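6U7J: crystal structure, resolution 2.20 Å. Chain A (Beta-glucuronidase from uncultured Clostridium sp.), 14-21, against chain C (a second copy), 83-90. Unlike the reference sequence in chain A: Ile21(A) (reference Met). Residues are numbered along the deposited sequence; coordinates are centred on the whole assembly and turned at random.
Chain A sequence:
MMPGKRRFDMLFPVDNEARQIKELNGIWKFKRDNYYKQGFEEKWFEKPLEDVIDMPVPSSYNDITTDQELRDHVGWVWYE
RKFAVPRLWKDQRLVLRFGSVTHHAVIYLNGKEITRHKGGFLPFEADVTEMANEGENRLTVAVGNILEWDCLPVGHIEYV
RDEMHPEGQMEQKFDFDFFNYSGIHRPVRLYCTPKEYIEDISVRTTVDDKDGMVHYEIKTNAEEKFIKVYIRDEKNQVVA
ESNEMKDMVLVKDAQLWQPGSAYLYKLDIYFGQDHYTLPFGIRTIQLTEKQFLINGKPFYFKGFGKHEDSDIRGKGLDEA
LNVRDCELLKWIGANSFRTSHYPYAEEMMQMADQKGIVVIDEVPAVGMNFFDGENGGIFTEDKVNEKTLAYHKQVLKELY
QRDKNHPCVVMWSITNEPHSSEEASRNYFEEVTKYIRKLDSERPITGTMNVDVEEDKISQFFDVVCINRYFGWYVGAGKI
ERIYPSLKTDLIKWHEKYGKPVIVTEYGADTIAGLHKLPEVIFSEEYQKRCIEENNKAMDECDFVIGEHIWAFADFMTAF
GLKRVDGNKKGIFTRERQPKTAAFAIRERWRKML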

# COMPACT_ATOMS: atom_id res chain seq x y z
N VAL A 14 -1.64 -29.08 35.18
CA VAL A 14 -0.20 -29.03 35.40
C VAL A 14 0.42 -30.40 35.13
O VAL A 14 -0.26 -31.43 35.11
CB VAL A 14 0.16 -28.57 36.83
CG1 VAL A 14 -0.28 -27.12 37.07
CG2 VAL A 14 -0.45 -29.51 37.84
N ASP A 15 1.73 -30.39 34.92
CA ASP A 15 2.55 -31.58 34.80
C ASP A 15 3.50 -31.65 35.99
O ASP A 15 4.21 -30.68 36.26
CB ASP A 15 3.38 -31.57 33.51
CG ASP A 15 2.60 -32.04 32.30
OD1 ASP A 15 2.11 -33.19 32.30
OD2 ASP A 15 2.50 -31.25 31.33
N ASN A 16 3.51 -32.78 36.68
CA ASN A 16 4.53 -33.01 37.70
C ASN A 16 4.68 -34.52 37.87
O ASN A 16 4.32 -35.29 36.97
CB ASN A 16 4.18 -32.28 39.00
CG ASN A 16 2.81 -32.63 39.52
OD1 ASN A 16 2.40 -33.78 39.49
ND2 ASN A 16 2.09 -31.63 40.01
N GLU A 17 5.21 -34.95 39.01
CA GLU A 17 5.40 -36.37 39.23
C GLU A 17 4.07 -37.12 39.34
O GLU A 17 4.05 -38.33 39.08
CB GLU A 17 6.24 -36.61 40.49
CG GLU A 17 5.45 -36.57 41.78
CD GLU A 17 5.23 -35.16 42.33
OE1 GLU A 17 5.45 -34.17 41.59
OE2 GLU A 17 4.81 -35.04 43.50
N ALA A 18 2.99 -36.44 39.70
CA ALA A 18 1.69 -37.05 39.96
C ALA A 18 0.64 -36.79 38.90
O ALA A 18 -0.27 -37.61 38.74
CB ALA A 18 1.13 -36.56 41.30
N ARG A 19 0.70 -35.65 38.22
CA ARG A 19 -0.30 -35.27 37.23
C ARG A 19 0.35 -35.20 35.86
O ARG A 19 1.52 -34.83 35.73
CB ARG A 19 -0.92 -33.92 37.58
CG ARG A 19 -1.59 -33.85 38.96
CD ARG A 19 -2.43 -32.59 39.07
NE ARG A 19 -3.28 -32.55 40.26
CZ ARG A 19 -4.41 -31.85 40.34
NH1 ARG A 19 -4.83 -31.12 39.29
NH2 ARG A 19 -5.11 -31.86 41.46
N GLN A 20 -0.40 -35.57 34.82
CA GLN A 20 0.16 -35.56 33.48
C GLN A 20 -0.85 -35.02 32.49
O GLN A 20 -2.04 -35.30 32.60
CB GLN A 20 0.60 -36.97 33.07
CG GLN A 20 1.67 -37.01 31.98
CD GLN A 20 1.81 -38.41 31.40
OE1 GLN A 20 1.98 -38.59 30.19
NE2 GLN A 20 1.70 -39.42 32.25
N ILE A 21 -0.36 -34.27 31.50
CA ILE A 21 -1.18 -33.65 30.47
C ILE A 21 -0.87 -34.28 29.12
O ILE A 21 0.30 -34.42 28.74
CB ILE A 21 -0.95 -32.13 30.41
CG1 ILE A 21 -1.41 -31.45 31.70
CG2 ILE A 21 -1.64 -31.54 29.19
CD1 ILE A 21 -0.89 -29.99 31.86
N PHE C 83 10.94 -29.72 32.85
CA PHE C 83 9.95 -30.72 32.49
C PHE C 83 9.87 -31.79 33.57
O PHE C 83 10.81 -31.99 34.34
CB PHE C 83 10.24 -31.35 31.11
CG PHE C 83 11.44 -32.27 31.08
CD1 PHE C 83 12.68 -31.79 30.69
CD2 PHE C 83 11.31 -33.62 31.40
CE1 PHE C 83 13.79 -32.63 30.65
CE2 PHE C 83 12.42 -34.47 31.36
CZ PHE C 83 13.66 -33.97 30.98
N ALA C 84 8.74 -32.49 33.61
CA ALA C 84 8.47 -33.50 34.61
C ALA C 84 8.44 -34.89 33.99
O ALA C 84 7.97 -35.08 32.86
CB ALA C 84 7.14 -33.23 35.31
N VAL C 85 8.95 -35.87 34.73
CA VAL C 85 8.75 -37.28 34.43
C VAL C 85 7.73 -37.81 35.44
O VAL C 85 7.98 -37.74 36.65
CB VAL C 85 10.05 -38.10 34.49
CG1 VAL C 85 9.81 -39.56 34.08
CG2 VAL C 85 11.13 -37.47 33.61
N PRO C 86 6.58 -38.31 35.00
CA PRO C 86 5.59 -38.79 35.97
C PRO C 86 6.02 -40.10 36.60
O PRO C 86 6.81 -40.86 36.03
CB PRO C 86 4.32 -38.96 35.13
CG PRO C 86 4.79 -39.10 33.73
CD PRO C 86 6.15 -38.48 33.61
N ARG C 87 5.53 -40.34 37.83
CA ARG C 87 5.72 -41.62 38.50
C ARG C 87 5.32 -42.78 37.60
O ARG C 87 5.99 -43.82 37.57
CB ARG C 87 4.89 -41.67 39.78
CG ARG C 87 5.65 -41.39 41.04
CD ARG C 87 4.80 -41.69 42.29
NE ARG C 87 3.45 -41.13 42.17
CZ ARG C 87 3.01 -40.07 42.85
NH1 ARG C 87 3.79 -39.44 43.72
NH2 ARG C 87 1.77 -39.64 42.65
N LEU C 88 4.25 -42.61 36.83
CA LEU C 88 3.72 -43.65 35.97
C LEU C 88 4.64 -44.05 34.82
O LEU C 88 4.37 -45.06 34.17
CB LEU C 88 2.37 -43.18 35.42
CG LEU C 88 1.37 -42.91 36.54
CD1 LEU C 88 0.17 -42.16 36.02
CD2 LEU C 88 0.96 -44.22 37.18
N TRP C 89 5.71 -43.30 34.55
CA TRP C 89 6.67 -43.69 33.51
C TRP C 89 7.84 -44.49 34.07
O TRP C 89 8.79 -44.78 33.33
CB TRP C 89 7.16 -42.44 32.75
CG TRP C 89 6.16 -41.89 31.76
CD1 TRP C 89 4.82 -42.14 31.73
CD2 TRP C 89 6.43 -40.99 30.67
NE1 TRP C 89 4.24 -41.45 30.69
CE2 TRP C 89 5.20 -40.74 30.02
CE3 TRP C 89 7.58 -40.36 30.18
CZ2 TRP C 89 5.09 -39.90 28.91
CZ3 TRP C 89 7.48 -39.52 29.06
CH2 TRP C 89 6.24 -39.30 28.44
N LYS C 90 7.75 -44.89 35.35
CA LYS C 90 8.84 -45.49 36.14
C LYS C 90 9.74 -46.48 35.41
O LYS C 90 10.97 -46.45 35.58
CB LYS C 90 8.24 -46.19 37.37
CG LYS C 90 9.26 -46.50 38.44
CD LYS C 90 8.71 -47.46 39.50
CE LYS C 90 9.83 -48.31 40.12
NZ LYS C 90 9.57 -49.79 40.03
O HOH W 1 3.70 -36.97 45.35
O HOH W 2 0.40 -40.53 40.33

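How does the contact begin at the chain A end? Val14(A) stays out of reach, and Asp15(A) makes the first, light touch: its backbone O lies 4.0 Å from Ala84(C) CB. One carboxylate oxygen is occupied within its own stretch, where Ile21(A) N donates to Asp15(A) OD1 at 2.8 Å. Asn16(A) follows with its CA 3.5 Å from Ala84(C) CB. The methyl of Ala84(C) points toward chain A and is small enough to let the backbone come this close.

What gives the chain A turn its shape? Asn16(A) directs its CA-to-CB bond away from chain C, and its side-chain oxygen binds the backbone of its own turn. Asn16(A) OD1 accepts from Ala18(A) N at 2.7 Å and from Arg19(A) N at 2.8 Å, while Asn16(A) N donates to Arg19(A) O at 3.0 Å. An amide side chain suits this place because one carbonyl oxygen can receive two successive backbone N-H groups. The turn leaves the carbonyl of Glu17(A) free to face chain C.

Where is the direct polar link? It is a single hydrogen bond between backbones: Arg87(C) N donates to Glu17(A) O at 2.8 Å, with an almost straight angle of 178°. The same oxygen sits 3.5 Å from Pro86(C) CA in a CA-H...O contact, and it also lies over one face of the Arg87(C) guanidinium. Pro86(C) has no N-H to donate; the hydrogen bond comes from the N-H of Arg87(C). The acidic side chain of Glu17(A) adds a looser attraction. Glu17(A) OE2 is 4.5 Å from Arg87(C) NH1, too far for a salt bridge and well out of the guanidinium plane, but water 1 joins them, donating to Glu17(A) OE2 at 2.9 Å and accepting from Arg87(C) NH1 at 3.0 Å.

How does the contact close beyond Glu17(A)? The small, buried Ala18(A) brings its CB within 3.4 Å of Arg87(C) NH2, whose side chain starts sideways but ends nearer chain A. Water 2 accepts from Arg87(C) NH2 at 2.8 Å and donates a weak bond to Ala18(A) O at 3.4 Å. The CA-to-CB bond of Arg19(A) points away, and that of Gln20(A) toward chain C, its extended side chain (t, t) packing against Pro86(C) and the nearby Trp89(C) ring. The compact pyrrolidine ring of Pro86(C) offers nonpolar carbon to the aliphatic part of the glutamine, and the indole of Trp89(C) lies close by. Gln20(A) and Glu17(A) each have 74 Å² covered by the other stretch, the largest shares in a contact that buries 442 Å² in all.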